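PDB 5M2A: beta subunit of photoactivated adenylyl cyclase from Beggiatoa sp. PS, which probably makes cyclic AMP from ATP in response to blue light, which it senses through a flavin held in a BLUF domain. Local coordinates for residues K32-R36 with D37-G41; L43-Q47 with G48-Q52; K63-K66 with K67-D71; K128-P131 with A132-Y136; T188-I191 with S192-G196. All coordinates share one frame; numbering follows the deposited sequence.

Interaction 1: residues K32-R36 with D37-G41; sequences KNNQR and DNITG. With FMN (flavin mononucleotide), chain F.
N34 and I39 meet at the turn that leads from helix 20-36 into strand 40-46. Backbone bonds close this turn. D37 N donates to N33 O at 2.9 Å, and I39 N donates to N34 O at 2.6 Å. The I39 methyl CG2 makes van der Waals contact with the N34 amide, 3.6 Å from N34 ND2. One salt bridge joins neighbours, R36 NH1 to D37 OD1 at 2.7 Å. D37 CG lies over one guanidinium face, and the two flat groups stand 85° apart. Three hydrogen bonds join the pair of asparagines to the flavin. N33 ND2 donates to FMN O2 at 3.0 Å. N34 CG is anti to its carbonyl carbon (chi1 -66°), which brings the amide to the flavin. FMN N3 donates to N34 OD1 at 2.9 Å and almost straight, 175°. N34 ND2 gives a longer bond to FMN O4, 3.3 Å, and also binds A95 O. With an alanine here, FMN N3 would probably lose its acceptor and A95 O a donor. The N34 amide thus matches the flavin's donor and acceptor, and its flavin and A95 bonds probably fix which way round it sits.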
# COMPACT_ATOMS: atom_id res chain seq x y z
N LYS A 32 -7.62 -38.62 12.59
CA LYS A 32 -8.05 -39.80 11.84
C LYS A 32 -7.70 -39.66 10.36
O LYS A 32 -7.11 -40.57 9.77
CB LYS A 32 -9.55 -40.02 12.02
CG LYS A 32 -9.95 -40.49 13.41
CD LYS A 32 -11.46 -40.64 13.51
CE LYS A 32 -12.17 -39.32 13.23
NZ LYS A 32 -13.64 -39.41 13.41
N ASN A 33 -8.08 -38.54 9.75
CA ASN A 33 -7.81 -38.35 8.32
C ASN A 33 -6.32 -38.24 8.05
O ASN A 33 -5.81 -38.85 7.09
CB ASN A 33 -8.54 -37.11 7.81
CG ASN A 33 -10.05 -37.25 7.88
OD1 ASN A 33 -10.58 -38.34 8.09
ND2 ASN A 33 -10.76 -36.13 7.69
N ASN A 34 -5.59 -37.48 8.87
CA ASN A 34 -4.17 -37.27 8.61
C ASN A 34 -3.37 -38.56 8.77
O ASN A 34 -2.38 -38.76 8.06
CB ASN A 34 -3.62 -36.18 9.53
CG ASN A 34 -4.22 -34.81 9.22
OD1 ASN A 34 -5.12 -34.69 8.39
ND2 ASN A 34 -3.72 -33.78 9.89
N GLN A 35 -3.78 -39.44 9.68
CA GLN A 35 -3.13 -40.75 9.78
C GLN A 35 -3.37 -41.58 8.53
O GLN A 35 -2.48 -42.31 8.08
CB GLN A 35 -3.62 -41.50 11.02
CG GLN A 35 -2.85 -41.17 12.29
CD GLN A 35 -3.44 -41.84 13.52
OE1 GLN A 35 -4.47 -42.51 13.45
NE2 GLN A 35 -2.78 -41.65 14.66
N ARG A 36 -4.57 -41.49 7.95
CA ARG A 36 -4.84 -42.18 6.70
C ARG A 36 -4.00 -41.61 5.56
O ARG A 36 -3.44 -42.36 4.75
CB ARG A 36 -6.33 -42.09 6.36
CG ARG A 36 -6.68 -42.56 4.96
CD ARG A 36 -8.16 -42.38 4.68
NE ARG A 36 -8.62 -41.04 5.01
CZ ARG A 36 -8.53 -40.00 4.19
NH1 ARG A 36 -7.99 -40.14 2.99
NH2 ARG A 36 -8.99 -38.81 4.58
N ASP A 37 -3.90 -40.29 5.48
CA ASP A 37 -3.18 -39.62 4.41
C ASP A 37 -1.70 -39.44 4.71
O ASP A 37 -1.00 -38.79 3.93
CB ASP A 37 -3.81 -38.25 4.13
CG ASP A 37 -5.19 -38.37 3.50
OD1 ASP A 37 -5.44 -39.38 2.81
OD2 ASP A 37 -6.01 -37.45 3.69
N ASN A 38 -1.21 -40.00 5.82
CA ASN A 38 0.18 -39.82 6.25
C ASN A 38 0.53 -38.33 6.37
O ASN A 38 1.61 -37.89 5.99
CB ASN A 38 1.14 -40.53 5.29
CG ASN A 38 2.48 -40.85 5.93
OD1 ASN A 38 2.58 -40.98 7.15
ND2 ASN A 38 3.52 -40.96 5.11
N ILE A 39 -0.41 -37.55 6.91
CA ILE A 39 -0.22 -36.13 7.14
C ILE A 39 0.10 -35.92 8.61
O ILE A 39 -0.47 -36.58 9.49
CB ILE A 39 -1.45 -35.31 6.72
CG1 ILE A 39 -1.66 -35.40 5.20
CG2 ILE A 39 -1.33 -33.84 7.14
CD1 ILE A 39 -2.86 -34.64 4.70
N THR A 40 1.04 -35.02 8.89
CA THR A 40 1.35 -34.62 10.25
C THR A 40 1.30 -33.10 10.34
O THR A 40 1.32 -32.39 9.33
CB THR A 40 2.73 -35.13 10.68
OG1 THR A 40 3.72 -34.74 9.73
CG2 THR A 40 2.72 -36.66 10.80
N GLY A 41 1.20 -32.60 11.56
CA GLY A 41 1.21 -31.16 11.77
C GLY A 41 0.72 -30.77 13.14
O GLY A 41 0.55 -31.60 14.03
N1 FMN F . -9.40 -31.90 8.56
C2 FMN F . -8.41 -32.85 8.38
O2 FMN F . -8.69 -33.94 7.89
N3 FMN F . -7.10 -32.58 8.73
C4 FMN F . -6.79 -31.35 9.28
O4 FMN F . -5.62 -31.10 9.60
C4A FMN F . -7.77 -30.40 9.47
N5 FMN F . -7.44 -29.19 10.02
C5A FMN F . -8.40 -28.23 10.21
C6 FMN F . -8.05 -27.01 10.76
C7 FMN F . -9.01 -26.04 10.96
C7M FMN F . -8.61 -24.73 11.57
C8 FMN F . -10.34 -26.29 10.61
C8M FMN F . -11.39 -25.25 10.82
C9 FMN F . -10.69 -27.52 10.05
C9A FMN F . -9.72 -28.49 9.85
N10 FMN F . -10.07 -29.71 9.30
C10 FMN F . -9.09 -30.67 9.11
C1' FMN F . -11.51 -29.97 8.94
C2' FMN F . -11.77 -30.11 7.44
O2' FMN F . -12.03 -28.84 6.90
C3' FMN F . -12.98 -31.01 7.25
O3' FMN F . -14.02 -30.58 8.10
C4' FMN F . -12.63 -32.46 7.58
O4' FMN F . -11.57 -32.89 6.75
C5' FMN F . -13.82 -33.39 7.38
O5' FMN F . -14.22 -33.32 6.03
P FMN F . -15.30 -34.36 5.43
O1P FMN F . -14.57 -35.65 5.13
O2P FMN F . -16.38 -34.61 6.46
O3P FMN F . -15.90 -33.78 4.17

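Interaction 2: residues L43-Q47 with G48-Q52; sequences LLYLQ and GLFFQ. With FMN (flavin mononucleotide), chain F.
The beta hairpin of strands 40-46 and 49-55 turns through a type I' turn from L46 to L49, with G48 at positive phi. L44 and F51 form a hydrogen-bonded pair: L44 N to F51 O is 2.8 Å, and F51 N to L44 O is 2.7 Å. Their side chains share one face with L46 and L49. The F51 ring turns its edge to L44 O and brings CE1 to 4.1 Å from L46 CB. I112 and L115 of the second subunit pack on L44 and F51. L43, Y45, F50 and Q52 are on the other face. Y45 CB lies 3.5 Å from F50 CD1. L43 CD1 approaches the same F50 CD1 at 4.0 Å. A face of the F50 ring takes the flavin methyl, with F50 CD2 3.5 Å from FMN C7M. Q52 CG is anti to its backbone N (chi1 -164°), and the extended chain beyond it reaches the flavin. Q52 NE2 donates to FMN N5 at 3.0 Å and more weakly to FMN O4. Q52 OE1 is hydrogen-bonded to Y10 OH. The Q52 amide thus links Y10 to the flavin, the glutamine-tyrosine pair that light probably rearranges, as in other BLUF domains.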
# COMPACT_ATOMS: atom_id res chain seq x y z
N LEU A 43 -1.90 -27.69 15.19
CA LEU A 43 -2.94 -26.66 15.12
C LEU A 43 -2.91 -25.89 16.43
O LEU A 43 -3.16 -26.47 17.49
CB LEU A 43 -4.32 -27.28 14.88
CG LEU A 43 -5.51 -26.32 14.90
CD1 LEU A 43 -5.40 -25.31 13.76
CD2 LEU A 43 -6.82 -27.11 14.82
N LEU A 44 -2.58 -24.61 16.36
CA LEU A 44 -2.56 -23.73 17.52
C LEU A 44 -3.68 -22.70 17.39
O LEU A 44 -3.99 -22.24 16.29
CB LEU A 44 -1.22 -23.00 17.66
CG LEU A 44 -0.08 -23.65 18.44
CD1 LEU A 44 0.50 -24.79 17.66
CD2 LEU A 44 1.00 -22.62 18.74
N TYR A 45 -4.29 -22.35 18.51
CA TYR A 45 -5.22 -21.23 18.47
C TYR A 45 -4.96 -20.29 19.64
O TYR A 45 -4.56 -20.72 20.73
CB TYR A 45 -6.69 -21.66 18.41
CG TYR A 45 -7.19 -22.58 19.49
CD1 TYR A 45 -6.87 -23.94 19.48
CD2 TYR A 45 -8.03 -22.11 20.49
CE1 TYR A 45 -7.35 -24.79 20.45
CE2 TYR A 45 -8.52 -22.96 21.47
CZ TYR A 45 -8.17 -24.29 21.44
OH TYR A 45 -8.66 -25.14 22.41
N LEU A 46 -5.18 -19.01 19.38
CA LEU A 46 -4.82 -17.95 20.32
C LEU A 46 -5.66 -16.73 19.98
O LEU A 46 -5.50 -16.18 18.89
CB LEU A 46 -3.33 -17.63 20.24
CG LEU A 46 -2.79 -16.60 21.25
CD1 LEU A 46 -2.96 -17.10 22.68
CD2 LEU A 46 -1.33 -16.30 20.96
N GLN A 47 -6.54 -16.32 20.90
CA GLN A 47 -7.29 -15.07 20.78
C GLN A 47 -7.97 -14.97 19.41
O GLN A 47 -7.73 -14.05 18.63
CB GLN A 47 -6.38 -13.87 21.02
CG GLN A 47 -5.59 -13.95 22.32
CD GLN A 47 -6.48 -13.85 23.53
OE1 GLN A 47 -7.24 -12.89 23.67
NE2 GLN A 47 -6.40 -14.84 24.41
N GLY A 48 -8.83 -15.94 19.13
CA GLY A 48 -9.63 -15.91 17.93
C GLY A 48 -8.88 -16.14 16.64
O GLY A 48 -9.41 -15.85 15.57
N LEU A 49 -7.65 -16.65 16.71
CA LEU A 49 -6.86 -16.95 15.52
C LEU A 49 -6.44 -18.41 15.54
O LEU A 49 -6.14 -18.96 16.59
CB LEU A 49 -5.63 -16.04 15.44
CG LEU A 49 -5.95 -14.55 15.23
CD1 LEU A 49 -4.69 -13.72 15.14
CD2 LEU A 49 -6.82 -14.36 14.00
N PHE A 50 -6.46 -19.03 14.36
CA PHE A 50 -5.91 -20.37 14.15
C PHE A 50 -4.55 -20.25 13.48
O PHE A 50 -4.34 -19.38 12.62
CB PHE A 50 -6.83 -21.21 13.27
CG PHE A 50 -8.00 -21.83 13.99
CD1 PHE A 50 -7.84 -22.46 15.21
CD2 PHE A 50 -9.27 -21.81 13.41
CE1 PHE A 50 -8.92 -23.04 15.85
CE2 PHE A 50 -10.35 -22.39 14.05
CZ PHE A 50 -10.17 -23.01 15.27
N PHE A 51 -3.63 -21.12 13.87
CA PHE A 51 -2.35 -21.30 13.19
C PHE A 51 -2.25 -22.78 12.88
O PHE A 51 -2.44 -23.60 13.77
CB PHE A 51 -1.15 -20.89 14.07
CG PHE A 51 -1.27 -19.53 14.70
CD1 PHE A 51 -2.20 -19.29 15.70
CD2 PHE A 51 -0.42 -18.51 14.33
CE1 PHE A 51 -2.30 -18.04 16.29
CE2 PHE A 51 -0.53 -17.26 14.93
CZ PHE A 51 -1.47 -17.03 15.91
N GLN A 52 -1.96 -23.14 11.63
CA GLN A 52 -1.80 -24.56 11.36
C GLN A 52 -0.62 -24.82 10.45
O GLN A 52 -0.38 -24.08 9.49
CB GLN A 52 -3.07 -25.19 10.76
CG GLN A 52 -3.05 -26.74 10.83
CD GLN A 52 -4.36 -27.38 10.44
OE1 GLN A 52 -5.15 -26.80 9.69
NE2 GLN A 52 -4.61 -28.59 10.94
N1 FMN F . -9.40 -31.90 8.56
C2 FMN F . -8.41 -32.85 8.38
O2 FMN F . -8.69 -33.94 7.89
N3 FMN F . -7.10 -32.58 8.73
C4 FMN F . -6.79 -31.35 9.28
O4 FMN F . -5.62 -31.10 9.60
C4A FMN F . -7.77 -30.40 9.47
N5 FMN F . -7.44 -29.19 10.02
C5A FMN F . -8.40 -28.23 10.21
C6 FMN F . -8.05 -27.01 10.76
C7 FMN F . -9.01 -26.04 10.96
C7M FMN F . -8.61 -24.73 11.57
C8 FMN F . -10.34 -26.29 10.61
C8M FMN F . -11.39 -25.25 10.82
C9 FMN F . -10.69 -27.52 10.05
C9A FMN F . -9.72 -28.49 9.85
N10 FMN F . -10.07 -29.71 9.30
C10 FMN F . -9.09 -30.67 9.11
C1' FMN F . -11.51 -29.97 8.94
C2' FMN F . -11.77 -30.11 7.44
O2' FMN F . -12.03 -28.84 6.90
C3' FMN F . -12.98 -31.01 7.25
O3' FMN F . -14.02 -30.58 8.10
C4' FMN F . -12.63 -32.46 7.58
O4' FMN F . -11.57 -32.89 6.75
C5' FMN F . -13.82 -33.39 7.38
O5' FMN F . -14.22 -33.32 6.03
P FMN F . -15.30 -34.36 5.43
O1P FMN F . -14.57 -35.65 5.13
O2P FMN F . -16.38 -34.61 6.46
O3P FMN F . -15.90 -33.78 4.17

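Interaction 3: residues K63-K66 with K67-D71; sequences KLYK and KILVD. With FMN (flavin mononucleotide), chain F.
L64 and I68 touch one turn apart, L64 CG to I68 CD1 at 3.9 Å, and both press on the same face of the flavin. L64 CD1 lies 3.3 Å from FMN C2. I68 CD1 lies 3.5 Å from FMN N5. L64 CG is anti to its backbone N (chi1 169°), which sends the methyl groups towards the ring system. The ribityl chain is gripped by polar groups. D71 OD2 accepts from FMN O2' at 2.8 Å and from FMN O3' at 3.2 Å, and it also forms a salt bridge with R73. K67 NZ gives only a weak bond to FMN O4'. L64, K67 and I68 lie on the last turns of helix 58-69, one of the two helices that flank the flavin in a BLUF domain, and D71 follows in the loop. The I68 N to L64 O bond, 2.9 Å, sets the spacing of the two flavin-facing residues. Further out, L69 CG lies over a face of the Y65 ring in a CH-pi contact, 4.1 Å from its centroid and 22° off the normal. On the sheet side, Y65 packs on I77 and C79. Were the ring lost to an alanine here, L69 would probably be left without its partner and a gap would open towards I77 and C79.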
# COMPACT_ATOMS: atom_id res chain seq x y z
N LYS A 63 -5.01 -31.69 -1.35
CA LYS A 63 -6.40 -32.13 -1.20
C LYS A 63 -6.98 -31.66 0.12
O LYS A 63 -8.12 -31.16 0.17
CB LYS A 63 -6.48 -33.66 -1.29
CG LYS A 63 -6.13 -34.23 -2.65
CD LYS A 63 -6.22 -35.75 -2.64
CE LYS A 63 -7.66 -36.20 -2.58
NZ LYS A 63 -8.45 -35.56 -3.66
N LEU A 64 -6.23 -31.80 1.21
CA LEU A 64 -6.73 -31.40 2.53
C LEU A 64 -6.90 -29.89 2.62
O LEU A 64 -7.90 -29.41 3.17
CB LEU A 64 -5.77 -31.90 3.61
CG LEU A 64 -6.01 -31.36 5.02
CD1 LEU A 64 -7.41 -31.67 5.48
CD2 LEU A 64 -4.97 -31.91 5.99
N TYR A 65 -5.93 -29.13 2.11
CA TYR A 65 -6.03 -27.68 2.22
C TYR A 65 -7.20 -27.13 1.41
O TYR A 65 -7.81 -26.13 1.80
CB TYR A 65 -4.72 -27.03 1.79
CG TYR A 65 -4.64 -25.54 2.07
CD1 TYR A 65 -4.60 -25.07 3.38
CD2 TYR A 65 -4.60 -24.61 1.04
CE1 TYR A 65 -4.53 -23.71 3.65
CE2 TYR A 65 -4.52 -23.26 1.30
CZ TYR A 65 -4.49 -22.81 2.60
OH TYR A 65 -4.42 -21.46 2.88
N LYS A 66 -7.53 -27.77 0.29
CA LYS A 66 -8.72 -27.37 -0.46
C LYS A 66 -9.98 -27.49 0.40
O LYS A 66 -10.87 -26.64 0.33
CB LYS A 66 -8.85 -28.20 -1.73
CG LYS A 66 -8.55 -27.43 -3.01
CD LYS A 66 -8.66 -28.32 -4.24
CE LYS A 66 -7.38 -29.10 -4.47
NZ LYS A 66 -6.24 -28.21 -4.81
N LYS A 67 -10.05 -28.54 1.23
CA LYS A 67 -11.21 -28.72 2.09
C LYS A 67 -11.19 -27.75 3.26
O LYS A 67 -12.23 -27.19 3.62
CB LYS A 67 -11.26 -30.16 2.60
CG LYS A 67 -11.22 -31.21 1.51
CD LYS A 67 -11.35 -32.60 2.10
CE LYS A 67 -10.41 -32.76 3.29
NZ LYS A 67 -10.43 -34.15 3.83
N ILE A 68 -10.02 -27.56 3.87
CA ILE A 68 -9.91 -26.61 4.97
C ILE A 68 -10.36 -25.22 4.52
O ILE A 68 -11.04 -24.50 5.27
CB ILE A 68 -8.47 -26.59 5.51
CG1 ILE A 68 -8.13 -27.91 6.19
CG2 ILE A 68 -8.28 -25.45 6.49
CD1 ILE A 68 -6.72 -27.96 6.77
N LEU A 69 -10.02 -24.84 3.28
CA LEU A 69 -10.36 -23.51 2.77
C LEU A 69 -11.86 -23.25 2.79
O LEU A 69 -12.29 -22.11 2.99
CB LEU A 69 -9.81 -23.35 1.35
CG LEU A 69 -8.34 -22.97 1.17
CD1 LEU A 69 -7.95 -23.07 -0.30
CD2 LEU A 69 -8.08 -21.57 1.71
N VAL A 70 -12.67 -24.28 2.56
CA VAL A 70 -14.12 -24.11 2.52
C VAL A 70 -14.77 -24.46 3.85
O VAL A 70 -16.00 -24.53 3.93
CB VAL A 70 -14.73 -24.91 1.36
CG1 VAL A 70 -16.05 -24.29 0.91
CG2 VAL A 70 -13.76 -24.97 0.19
N ASP A 71 -13.98 -24.68 4.90
CA ASP A 71 -14.55 -24.99 6.20
C ASP A 71 -15.25 -23.76 6.78
O ASP A 71 -14.71 -22.65 6.77
CB ASP A 71 -13.45 -25.48 7.15
CG ASP A 71 -14.01 -26.18 8.38
OD1 ASP A 71 -14.68 -25.52 9.20
OD2 ASP A 71 -13.78 -27.41 8.53
N1 FMN F . -9.40 -31.90 8.56
C2 FMN F . -8.41 -32.85 8.38
O2 FMN F . -8.69 -33.94 7.89
N3 FMN F . -7.10 -32.58 8.73
C4 FMN F . -6.79 -31.35 9.28
O4 FMN F . -5.62 -31.10 9.60
C4A FMN F . -7.77 -30.40 9.47
N5 FMN F . -7.44 -29.19 10.02
C5A FMN F . -8.40 -28.23 10.21
C6 FMN F . -8.05 -27.01 10.76
C7 FMN F . -9.01 -26.04 10.96
C7M FMN F . -8.61 -24.73 11.57
C8 FMN F . -10.34 -26.29 10.61
C8M FMN F . -11.39 -25.25 10.82
C9 FMN F . -10.69 -27.52 10.05
C9A FMN F . -9.72 -28.49 9.85
N10 FMN F . -10.07 -29.71 9.30
C10 FMN F . -9.09 -30.67 9.11
C1' FMN F . -11.51 -29.97 8.94
C2' FMN F . -11.77 -30.11 7.44
O2' FMN F . -12.03 -28.84 6.90
C3' FMN F . -12.98 -31.01 7.25
O3' FMN F . -14.02 -30.58 8.10
C4' FMN F . -12.63 -32.46 7.58
O4' FMN F . -11.57 -32.89 6.75
C5' FMN F . -13.82 -33.39 7.38
O5' FMN F . -14.22 -33.32 6.03
P FMN F . -15.30 -34.36 5.43
O1P FMN F . -14.57 -35.65 5.13
O2P FMN F . -16.38 -34.61 6.46
O3P FMN F . -15.90 -33.78 4.17

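Interaction 4: residues K128-P131 with A132-Y136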
# COMPACT_ATOMS: atom_id res chain seq x y z
N LYS A 128 -4.22 -5.71 5.19
CA LYS A 128 -5.25 -4.89 4.56
C LYS A 128 -4.67 -3.82 3.65
O LYS A 128 -5.35 -3.39 2.71
CB LYS A 128 -6.13 -4.24 5.62
CG LYS A 128 -6.77 -5.23 6.59
CD LYS A 128 -7.75 -4.51 7.51
CE LYS A 128 -8.43 -5.48 8.45
NZ LYS A 128 -9.09 -6.56 7.70
N TYR A 129 -3.45 -3.36 3.92
CA TYR A 129 -2.85 -2.31 3.10
C TYR A 129 -2.12 -2.85 1.87
O TYR A 129 -1.63 -2.06 1.06
CB TYR A 129 -1.88 -1.46 3.93
CG TYR A 129 -2.56 -0.60 4.96
CD1 TYR A 129 -2.97 -1.13 6.17
CD2 TYR A 129 -2.80 0.75 4.71
CE1 TYR A 129 -3.60 -0.35 7.12
CE2 TYR A 129 -3.44 1.54 5.65
CZ TYR A 129 -3.83 0.99 6.86
OH TYR A 129 -4.46 1.77 7.80
N MET A 130 -2.02 -4.16 1.72
CA MET A 130 -1.26 -4.69 0.61
C MET A 130 -2.04 -4.60 -0.70
O MET A 130 -3.27 -4.71 -0.70
CB MET A 130 -0.90 -6.15 0.87
CG MET A 130 -0.11 -6.35 2.16
SD MET A 130 1.37 -5.34 2.20
CE MET A 130 2.32 -6.14 1.02
N PRO A 131 -1.36 -4.38 -1.82
CA PRO A 131 -2.02 -4.60 -3.12
C PRO A 131 -2.43 -6.06 -3.22
O PRO A 131 -1.76 -6.93 -2.67
CB PRO A 131 -0.93 -4.24 -4.14
CG PRO A 131 0.11 -3.46 -3.37
CD PRO A 131 0.04 -3.97 -1.95
N ALA A 132 -3.54 -6.32 -3.91
CA ALA A 132 -4.06 -7.69 -3.94
C ALA A 132 -3.05 -8.66 -4.55
O ALA A 132 -2.98 -9.83 -4.16
CB ALA A 132 -5.37 -7.73 -4.72
N ARG A 133 -2.25 -8.18 -5.50
CA ARG A 133 -1.22 -9.02 -6.12
C ARG A 133 -0.22 -9.53 -5.09
O ARG A 133 0.23 -10.69 -5.17
CB ARG A 133 -0.52 -8.21 -7.22
CG ARG A 133 0.71 -8.84 -7.81
CD ARG A 133 0.39 -10.13 -8.53
NE ARG A 133 1.56 -10.62 -9.26
CZ ARG A 133 1.61 -11.79 -9.87
NH1 ARG A 133 0.57 -12.61 -9.84
NH2 ARG A 133 2.72 -12.15 -10.51
N VAL A 134 0.12 -8.72 -4.10
CA VAL A 134 1.08 -9.17 -3.10
C VAL A 134 0.47 -10.26 -2.23
O VAL A 134 1.14 -11.26 -1.90
CB VAL A 134 1.55 -7.98 -2.24
CG1 VAL A 134 2.34 -8.52 -1.09
CG2 VAL A 134 2.39 -7.01 -3.07
N ILE A 135 -0.79 -10.09 -1.82
CA ILE A 135 -1.46 -11.11 -1.03
C ILE A 135 -1.56 -12.41 -1.81
O ILE A 135 -1.35 -13.51 -1.27
CB ILE A 135 -2.85 -10.60 -0.59
CG1 ILE A 135 -2.70 -9.43 0.38
CG2 ILE A 135 -3.68 -11.74 0.03
CD1 ILE A 135 -1.92 -9.76 1.65
N TYR A 136 -1.86 -12.31 -3.11
CA TYR A 136 -1.91 -13.49 -3.96
C TYR A 136 -0.58 -14.23 -3.96
O TYR A 136 -0.53 -15.45 -3.76
CB TYR A 136 -2.30 -13.07 -5.38
CG TYR A 136 -2.32 -14.22 -6.36
CD1 TYR A 136 -3.44 -15.03 -6.47
CD2 TYR A 136 -1.22 -14.48 -7.16
CE1 TYR A 136 -3.46 -16.09 -7.36
CE2 TYR A 136 -1.23 -15.53 -8.05
CZ TYR A 136 -2.35 -16.33 -8.15
OH TYR A 136 -2.36 -17.38 -9.04
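The P131 carbonyl is the flat group at the centre of this contact, and V134 N sits above it. The V134 N to P131 O bond is 3.0 Å, but the donor lies 54° out of the carbonyl plane and does not follow a lone pair. I135 N reaches the same oxygen only weakly, at 3.4 Å from P131 O. The rim of the proline ring also takes part: P131 CD is 4.0 Å from V134 CG2, and the two side chains lie side by side. P131 is the N-cap residue of helix 132-139. Its nitrogen carries no hydrogen, while its carbonyl starts the bonding of the helix.

M130, just before the proline, also meets the first turn. Its side chain crosses that of I135 at about a right angle, with M130 CB 3.8 Å from I135 CG1. M130 CG is 3.9 Å from I135 CD1. The M130 chain bends at chi2 and chi3, and the closeness of its CE to V134 CG1 is doubtful.

The contact joins helix 110-129 to helix 132-139. A132 bonds through its backbone to V198 of strand 197-202, and P131 and R133 rest on H269 of strand 266-272. Y129 of the second subunit packs on M130 and V134, placing the junction of the two helices at the dimer interface.

Interaction 5: residues T188-I191 with S192-G196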
# COMPACT_ATOMS: atom_id res chain seq x y z
N THR A 188 -14.18 -1.88 -3.95
CA THR A 188 -13.29 -3.00 -3.64
C THR A 188 -14.05 -4.32 -3.59
O THR A 188 -13.57 -5.35 -4.10
CB THR A 188 -12.60 -2.73 -2.30
OG1 THR A 188 -11.83 -1.54 -2.41
CG2 THR A 188 -11.66 -3.89 -1.95
N ARG A 189 -15.22 -4.34 -2.96
CA ARG A 189 -15.98 -5.58 -2.87
C ARG A 189 -16.31 -6.11 -4.26
O ARG A 189 -16.14 -7.30 -4.54
CB ARG A 189 -17.26 -5.36 -2.05
CG ARG A 189 -18.20 -6.56 -2.07
CD ARG A 189 -19.39 -6.39 -1.13
NE ARG A 189 -19.92 -5.03 -1.14
CZ ARG A 189 -20.81 -4.57 -2.02
NH1 ARG A 189 -21.28 -5.36 -2.99
NH2 ARG A 189 -21.23 -3.31 -1.93
N ILE A 190 -16.77 -5.24 -5.14
CA ILE A 190 -17.26 -5.68 -6.44
C ILE A 190 -16.10 -6.07 -7.34
O ILE A 190 -16.15 -7.11 -8.00
CB ILE A 190 -18.15 -4.60 -7.07
CG1 ILE A 190 -19.43 -4.45 -6.22
CG2 ILE A 190 -18.51 -4.95 -8.52
CD1 ILE A 190 -20.33 -3.29 -6.63
N ILE A 191 -15.06 -5.24 -7.39
CA ILE A 191 -13.85 -5.58 -8.16
C ILE A 191 -13.36 -6.96 -7.74
O ILE A 191 -13.04 -7.81 -8.59
CB ILE A 191 -12.76 -4.52 -7.93
CG1 ILE A 191 -13.16 -3.19 -8.59
CG2 ILE A 191 -11.38 -5.03 -8.45
CD1 ILE A 191 -12.30 -2.00 -8.17
N SER A 192 -13.27 -7.20 -6.43
CA SER A 192 -12.72 -8.46 -5.93
C SER A 192 -13.66 -9.63 -6.19
O SER A 192 -13.21 -10.76 -6.41
CB SER A 192 -12.42 -8.33 -4.43
OG SER A 192 -11.53 -7.25 -4.20
N ALA A 193 -14.97 -9.38 -6.17
CA ALA A 193 -15.93 -10.44 -6.49
C ALA A 193 -15.78 -10.91 -7.92
O ALA A 193 -16.00 -12.09 -8.21
CB ALA A 193 -17.35 -9.95 -6.25
N TYR A 194 -15.41 -10.01 -8.83
CA TYR A 194 -15.23 -10.37 -10.23
C TYR A 194 -13.80 -10.82 -10.54
O TYR A 194 -13.47 -11.02 -11.71
CB TYR A 194 -15.63 -9.20 -11.14
CG TYR A 194 -17.12 -9.06 -11.34
CD1 TYR A 194 -17.77 -9.78 -12.33
CD2 TYR A 194 -17.88 -8.20 -10.55
CE1 TYR A 194 -19.15 -9.65 -12.53
CE2 TYR A 194 -19.24 -8.07 -10.74
CZ TYR A 194 -19.87 -8.79 -11.73
OH TYR A 194 -21.22 -8.66 -11.92
N GLY A 195 -12.96 -10.98 -9.52
CA GLY A 195 -11.61 -11.47 -9.71
C GLY A 195 -10.59 -10.42 -10.06
O GLY A 195 -9.44 -10.78 -10.34
N GLY A 196 -10.96 -9.14 -10.08
CA GLY A 196 -9.99 -8.08 -10.27
C GLY A 196 -9.11 -7.91 -9.05
O GLY A 196 -9.38 -8.43 -7.97
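The I190 and Y194 side chains run alongside each other where helix 173-193 ends in a Schellman motif. I190 CG2 touches Y194 CD2 at 3.9 Å. The Y194 ring also turns its edge to I190 O, which lies in the ring plane, 3.3 Å from Y194 CD2. With CG anti to the carbonyl carbon (chi1 -80°), the Y194 ring is directed along I190. Both residues pack on helix 215-235, and Y194 OH is hydrogen-bonded to D224 there. I191 takes a different direction and meets V198, V206 and A208 of the neighbouring strands. The motif closes with G196 N to I191 O at 2.9 Å and G195 N to S192 O at 3.1 Å. G195 has positive phi, 86°, and a CB there would collide with Y194 O. The T188 carbonyl receives S192, four residues on. T188 O takes two bonds, from S192 N at 3.0 Å and from S192 OG at 2.8 Å, and the two donors reach it from opposite faces of the carbonyl plane.

Overall arrangement
The five contacts follow one another along the chain without overlap. Interactions 1, 2 and 3 belong to the BLUF part and all touch one flavin. Their centres are 14 to 19 Å apart. Interactions 1 and 2 share strand 40-46, and interaction 3 lies at the end of helix 58-69, which follows strand 49-55, and in the loop after it. L64 touches N34 and I39, and I68 touches Q52. Interaction 4 comes next, at the end of helix 110-129, with its centre about 22 Å from that of interaction 2. Interaction 5 lies in the cyclase catalytic domain, about 13 Å from interaction 4 between centres. Interactions 2, 4 and 5 touch the second subunit. This layout is consistent with a signal passing from flavin to cyclase along the dimer interface.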